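Local structure of transaminase (Bacillus megaterium, 5G0A) at residues A95-I100 / A340-L345; S366-L371 / K456-L461. The protein probably catalyses the pyridoxal-5'-phosphate-dependent, S-selective transfer of amino groups between amines and carbonyl compounds, as a class-III aminotransferase. One frame throughout, in Å; residues are numbered along the deposited sequence.

In the fold
From the N terminus, helix 92-105 comes first, just ahead of strand 112-118 at one border of the seven-stranded sheet. Contact 1 joins it to helix 335-350, closing a loop of 239 residues that includes the whole of that sheet. Helix 353-374 then follows almost at once, and contact 2 pairs it with helix 451-468 near the C terminus, closing a shorter loop of 84 residues. The two loops run in series, neither nested nor crossed. The centres of the two contacts lie about 35 Å apart. The successive helices 335-350 and 353-374 lead from one to the other, from the packing beside the cofactor-binding sheet to that of the C-terminal region.

Contact 1. Residues A95-I100 / A340-L345; sequences AKAAKI and AVCANL
The sulfur of Cys342 is the atom on which most of the contact converges: SG lies 3.5 Å from Ala97 N, with the methyl CB of Ala97 and the aliphatic chain of Lys96 around it. Its torsion (chi1 -74°) sets SG anti to the carbonyl carbon of Cys342 and beside the backbone N. Lys96 runs alongside the sulfur, its carbons CB to CE all within van der Waals range and CB at 3.8 Å from Cys342 SG. With CG anti to the backbone N (chi1 -178°), CG lies against the sulfur; the chain bends at chi3 beyond it, and NZ forms a salt bridge with Glu346, one turn further along the second helix. An alanine in place of Lys96 would probably leave Glu346 without this charged mate and open a gap along the sulfur where CG, CD and CE now lie.

Ala97 is small enough to let the backbones draw together, its CA 5.1 Å from Cys342 CA, and its CB also reaches Val341 CG1 at 4.0 Å. Further along, the branch methyl CG2 of Ile100 sits 3.9 Å from Leu345 CB and touches CD1 of the same leucine. The short helical segments meet at 35°, their axes approaching to 8.9 Å.

Phe117 of strand 112-118 touches Ala97, while Trp16 of the second subunit packs on Lys96. On helix 335-350, Asn344 donates from ND2 to Gly299 O, next to Lys298 of the cofactor pocket, and the side chain of Val341 is about 12 Å from pyridoxal-5'-phosphate. These are two helices running in the same general direction, packed beside the seven-stranded sheet of a fold type I pyridoxal-phosphate enzyme.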
loop_
_atom_site.group_PDB
_atom_site.type_symbol
_atom_site.label_atom_id
_atom_site.label_comp_id
_atom_site.label_asym_id
_atom_site.label_seq_id
_atom_site.Cartn_x
_atom_site.Cartn_y
_atom_site.Cartn_z
ATOM N N ALA B 95 -34.098 -17.344 1.041
ATOM C CA ALA B 95 -34.942 -16.286 1.631
ATOM C C ALA B 95 -35.344 -16.673 3.057
ATOM O O ALA B 95 -35.364 -15.833 3.962
ATOM C CB ALA B 95 -36.169 -16.037 0.756
ATOM N N LYS B 96 -35.630 -17.957 3.254
ATOM C CA LYS B 96 -36.028 -18.462 4.558
ATOM C C LYS B 96 -34.878 -18.332 5.549
ATOM O O LYS B 96 -35.090 -17.939 6.688
ATOM C CB LYS B 96 -36.466 -19.923 4.470
ATOM C CG LYS B 96 -36.951 -20.492 5.790
ATOM C CD LYS B 96 -37.631 -21.823 5.512
ATOM C CE LYS B 96 -37.382 -22.789 6.645
ATOM N NZ LYS B 96 -37.921 -24.161 6.381
ATOM N N ALA B 97 -33.652 -18.659 5.119
ATOM C CA ALA B 97 -32.525 -18.597 6.042
ATOM C C ALA B 97 -32.357 -17.165 6.593
ATOM O O ALA B 97 -32.083 -16.979 7.779
ATOM C CB ALA B 97 -31.226 -19.066 5.373
ATOM N N ALA B 98 -32.505 -16.175 5.721
ATOM C CA ALA B 98 -32.361 -14.774 6.130
ATOM C C ALA B 98 -33.513 -14.364 7.062
ATOM O O ALA B 98 -33.288 -13.669 8.072
ATOM C CB ALA B 98 -32.291 -13.865 4.912
ATOM N N LYS B 99 -34.723 -14.817 6.728
ATOM C CA LYS B 99 -35.918 -14.560 7.568
ATOM C C LYS B 99 -35.744 -15.159 8.979
ATOM O O LYS B 99 -36.063 -14.514 9.982
ATOM C CB LYS B 99 -37.203 -15.068 6.877
ATOM C CG LYS B 99 -38.487 -14.881 7.713
ATOM C CD LYS B 99 -38.720 -16.064 8.627
ATOM C CE LYS B 99 -40.050 -15.979 9.380
ATOM N NZ LYS B 99 -40.364 -17.274 10.041
ATOM N N ILE B 100 -35.225 -16.382 9.056
ATOM C CA ILE B 100 -34.980 -17.013 10.343
ATOM C C ILE B 100 -34.040 -16.182 11.184
ATOM O O ILE B 100 -34.305 -15.931 12.361
ATOM C CB ILE B 100 -34.429 -18.436 10.193
ATOM C CG1 ILE B 100 -35.512 -19.313 9.533
ATOM C CG2 ILE B 100 -34.026 -19.005 11.554
ATOM C CD1 ILE B 100 -34.989 -20.666 9.096
ATOM N N ALA B 340 -29.238 -26.518 4.277
ATOM C CA ALA B 340 -28.503 -26.883 5.477
ATOM C C ALA B 340 -28.608 -25.822 6.575
ATOM O O ALA B 340 -28.885 -26.154 7.740
ATOM C CB ALA B 340 -27.039 -27.179 5.142
ATOM N N VAL B 341 -28.382 -24.550 6.217
ATOM C CA VAL B 341 -28.526 -23.468 7.194
ATOM C C VAL B 341 -29.930 -23.463 7.811
ATOM O O VAL B 341 -30.083 -23.396 9.037
ATOM C CB VAL B 341 -28.201 -22.087 6.569
ATOM C CG1 VAL B 341 -28.506 -20.962 7.557
ATOM C CG2 VAL B 341 -26.728 -22.046 6.199
ATOM N N CYS B 342 -30.942 -23.513 6.952
ATOM C CA CYS B 342 -32.335 -23.511 7.416
ATOM C C CYS B 342 -32.589 -24.628 8.401
ATOM O O CYS B 342 -33.130 -24.388 9.481
ATOM C CB CYS B 342 -33.327 -23.639 6.256
ATOM S SG CYS B 342 -33.542 -22.193 5.227
ATOM N N ALA B 343 -32.169 -25.839 8.054
ATOM C CA ALA B 343 -32.412 -26.988 8.929
ATOM C C ALA B 343 -31.604 -26.891 10.221
ATOM O O ALA B 343 -32.104 -27.190 11.295
ATOM C CB ALA B 343 -32.124 -28.289 8.203
ATOM N N ASN B 344 -30.349 -26.450 10.126
ATOM C CA ASN B 344 -29.526 -26.288 11.319
ATOM C C ASN B 344 -30.182 -25.320 12.316
ATOM O O ASN B 344 -30.306 -25.616 13.510
ATOM C CB ASN B 344 -28.146 -25.760 10.901
ATOM C CG ASN B 344 -27.270 -25.432 12.072
ATOM O OD1 ASN B 344 -26.889 -26.302 12.841
ATOM N ND2 ASN B 344 -26.885 -24.164 12.174
ATOM N N LEU B 345 -30.627 -24.171 11.807
ATOM C CA LEU B 345 -31.239 -23.143 12.650
ATOM C C LEU B 345 -32.594 -23.619 13.201
ATOM O O LEU B 345 -32.954 -23.308 14.346
ATOM C CB LEU B 345 -31.401 -21.833 11.868
ATOM C CG LEU B 345 -30.054 -21.204 11.449
ATOM C CD1 LEU B 345 -30.243 -19.870 10.733
ATOM C CD2 LEU B 345 -29.141 -21.060 12.662
#

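Contact 2. Residues S366-L371 / K456-L461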
loop_
_atom_site.group_PDB
_atom_site.type_symbol
_atom_site.label_atom_id
_atom_site.label_comp_id
_atom_site.label_asym_id
_atom_site.label_seq_id
_atom_site.Cartn_x
_atom_site.Cartn_y
_atom_site.Cartn_z
ATOM N N SER B 366 -18.688 -25.487 37.021
ATOM C CA SER B 366 -18.535 -26.260 38.273
ATOM C C SER B 366 -17.420 -27.313 38.198
ATOM O O SER B 366 -16.717 -27.562 39.183
ATOM C CB SER B 366 -19.863 -26.906 38.683
ATOM O OG SER B 366 -20.165 -28.048 37.890
ATOM N N LYS B 367 -17.260 -27.936 37.030
ATOM C CA LYS B 367 -16.208 -28.934 36.843
ATOM C C LYS B 367 -14.827 -28.290 36.821
ATOM O O LYS B 367 -13.876 -28.835 37.390
ATOM C CB LYS B 367 -16.442 -29.758 35.564
ATOM C CG LYS B 367 -17.773 -30.506 35.502
ATOM C CD LYS B 367 -17.827 -31.724 36.412
ATOM C CE LYS B 367 -16.777 -32.756 36.027
ATOM N NZ LYS B 367 -17.082 -34.075 36.651
ATOM N N LEU B 368 -14.707 -27.136 36.161
ATOM C CA LEU B 368 -13.427 -26.406 36.139
ATOM C C LEU B 368 -13.060 -25.843 37.514
ATOM O O LEU B 368 -11.892 -25.852 37.889
ATOM C CB LEU B 368 -13.416 -25.301 35.070
ATOM C CG LEU B 368 -13.424 -25.780 33.612
ATOM C CD1 LEU B 368 -13.648 -24.612 32.663
ATOM C CD2 LEU B 368 -12.142 -26.518 33.252
ATOM N N GLU B 369 -14.047 -25.348 38.253
ATOM C CA GLU B 369 -13.812 -24.934 39.649
ATOM C C GLU B 369 -13.128 -26.056 40.438
ATOM O O GLU B 369 -12.116 -25.828 41.103
ATOM C CB GLU B 369 -15.114 -24.539 40.341
ATOM C CG GLU B 369 -15.607 -23.138 40.026
ATOM C CD GLU B 369 -16.925 -22.824 40.712
ATOM O OE1 GLU B 369 -17.406 -23.672 41.494
ATOM O OE2 GLU B 369 -17.485 -21.731 40.473
ATOM N N LEU B 370 -13.665 -27.269 40.331
ATOM C CA LEU B 370 -13.107 -28.428 41.038
ATOM C C LEU B 370 -11.694 -28.785 40.576
ATOM O O LEU B 370 -10.833 -29.100 41.401
ATOM C CB LEU B 370 -14.043 -29.638 40.936
ATOM C CG LEU B 370 -15.391 -29.562 41.661
ATOM C CD1 LEU B 370 -16.357 -30.603 41.106
ATOM C CD2 LEU B 370 -15.231 -29.715 43.173
ATOM N N LEU B 371 -11.452 -28.723 39.263
ATOM C CA LEU B 371 -10.109 -28.922 38.719
ATOM C C LEU B 371 -9.113 -27.869 39.192
ATOM O O LEU B 371 -7.959 -28.191 39.479
ATOM C CB LEU B 371 -10.129 -28.974 37.179
ATOM C CG LEU B 371 -10.600 -30.298 36.569
ATOM C CD1 LEU B 371 -10.666 -30.216 35.045
ATOM C CD2 LEU B 371 -9.689 -31.436 37.003
ATOM N N LYS B 456 -16.237 -37.202 31.026
ATOM C CA LYS B 456 -15.132 -37.925 30.393
ATOM C C LYS B 456 -14.004 -36.984 29.956
ATOM O O LYS B 456 -12.825 -37.288 30.123
ATOM C CB LYS B 456 -15.653 -38.768 29.217
ATOM C CG LYS B 456 -14.574 -39.495 28.423
ATOM C CD LYS B 456 -15.179 -40.522 27.475
ATOM C CE LYS B 456 -14.196 -40.931 26.384
ATOM N NZ LYS B 456 -14.865 -41.799 25.376
ATOM N N ALA B 457 -14.373 -35.836 29.393
ATOM C CA ALA B 457 -13.384 -34.879 28.945
ATOM C C ALA B 457 -12.630 -34.272 30.132
ATOM O O ALA B 457 -11.402 -34.147 30.104
ATOM C CB ALA B 457 -14.043 -33.796 28.092
ATOM N N MET B 458 -13.364 -33.937 31.188
ATOM C CA MET B 458 -12.748 -33.312 32.370
ATOM C C MET B 458 -11.837 -34.290 33.123
ATOM O O MET B 458 -10.785 -33.907 33.638
ATOM C CB MET B 458 -13.814 -32.728 33.286
ATOM C CG MET B 458 -14.550 -31.521 32.718
ATOM S SD MET B 458 -13.515 -30.075 32.436
ATOM C CE MET B 458 -13.347 -30.072 30.645
ATOM N N ASP B 459 -12.243 -35.552 33.162
ATOM C CA ASP B 459 -11.377 -36.633 33.638
ATOM C C ASP B 459 -10.048 -36.704 32.894
ATOM O O ASP B 459 -8.988 -36.801 33.517
ATOM C CB ASP B 459 -12.099 -37.979 33.548
ATOM C CG ASP B 459 -12.742 -38.383 34.855
ATOM O OD1 ASP B 459 -11.994 -38.683 35.813
ATOM O OD2 ASP B 459 -13.990 -38.419 34.926
ATOM N N ALA B 460 -10.098 -36.650 31.561
ATOM C CA ALA B 460 -8.886 -36.729 30.753
ATOM C C ALA B 460 -7.978 -35.541 31.009
ATOM O O ALA B 460 -6.763 -35.684 30.997
ATOM C CB ALA B 460 -9.226 -36.829 29.267
ATOM N N LEU B 461 -8.586 -34.377 31.236
ATOM C CA LEU B 461 -7.860 -33.161 31.574
ATOM C C LEU B 461 -7.203 -33.307 32.959
ATOM O O LEU B 461 -6.060 -32.900 33.147
ATOM C CB LEU B 461 -8.809 -31.956 31.546
ATOM C CG LEU B 461 -8.246 -30.570 31.876
ATOM C CD1 LEU B 461 -6.974 -30.302 31.083
ATOM C CD2 LEU B 461 -9.295 -29.497 31.618
#
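Met458 meets Lys367, Leu368 and Leu371 together, and on the segment 456-461 it carries most of the contact. Its CG lies 3.8 Å from Lys367 CB, and the folded lysine brings CE to 4.0 Å from Met458 CB. The bend at chi2 (-64°) turns the sulfur against two neighbouring leucine methyls: Met458 SD is 3.9 Å from Leu368 CD2 and equally far from Leu371 CD1. Leu368 crosses the methionine at about a right angle, whereas Leu371 comes in on a slant.

The next residue, Asp459, points away, and its carboxylate stays too far from Lys367 NZ to pair with it; the lysine instead forms a salt bridge with Asp455, just before the segment. One turn on from Met458, Leu461 meets the same methyl of Leu371. Its CG, anti to the backbone N (chi1 180°), comes to 4.0 Å from Leu371 CD1. The methyl CD2 of Leu461 is closer still, 3.8 Å from Leu371 CD1. That leucine methyl therefore touches both Met458 and Leu461.

The two helical segments run nearly parallel, at 17°, with axes 10.9 Å apart, a spacing filled by these long side chains. On helix 353-374, Leu368 packs on Trp388 and Val390 of strand 387-392 and Leu371 on Ile378 of strand 378-384, while Ala460 of helix 451-468 packs on Val431 of strand 431-432.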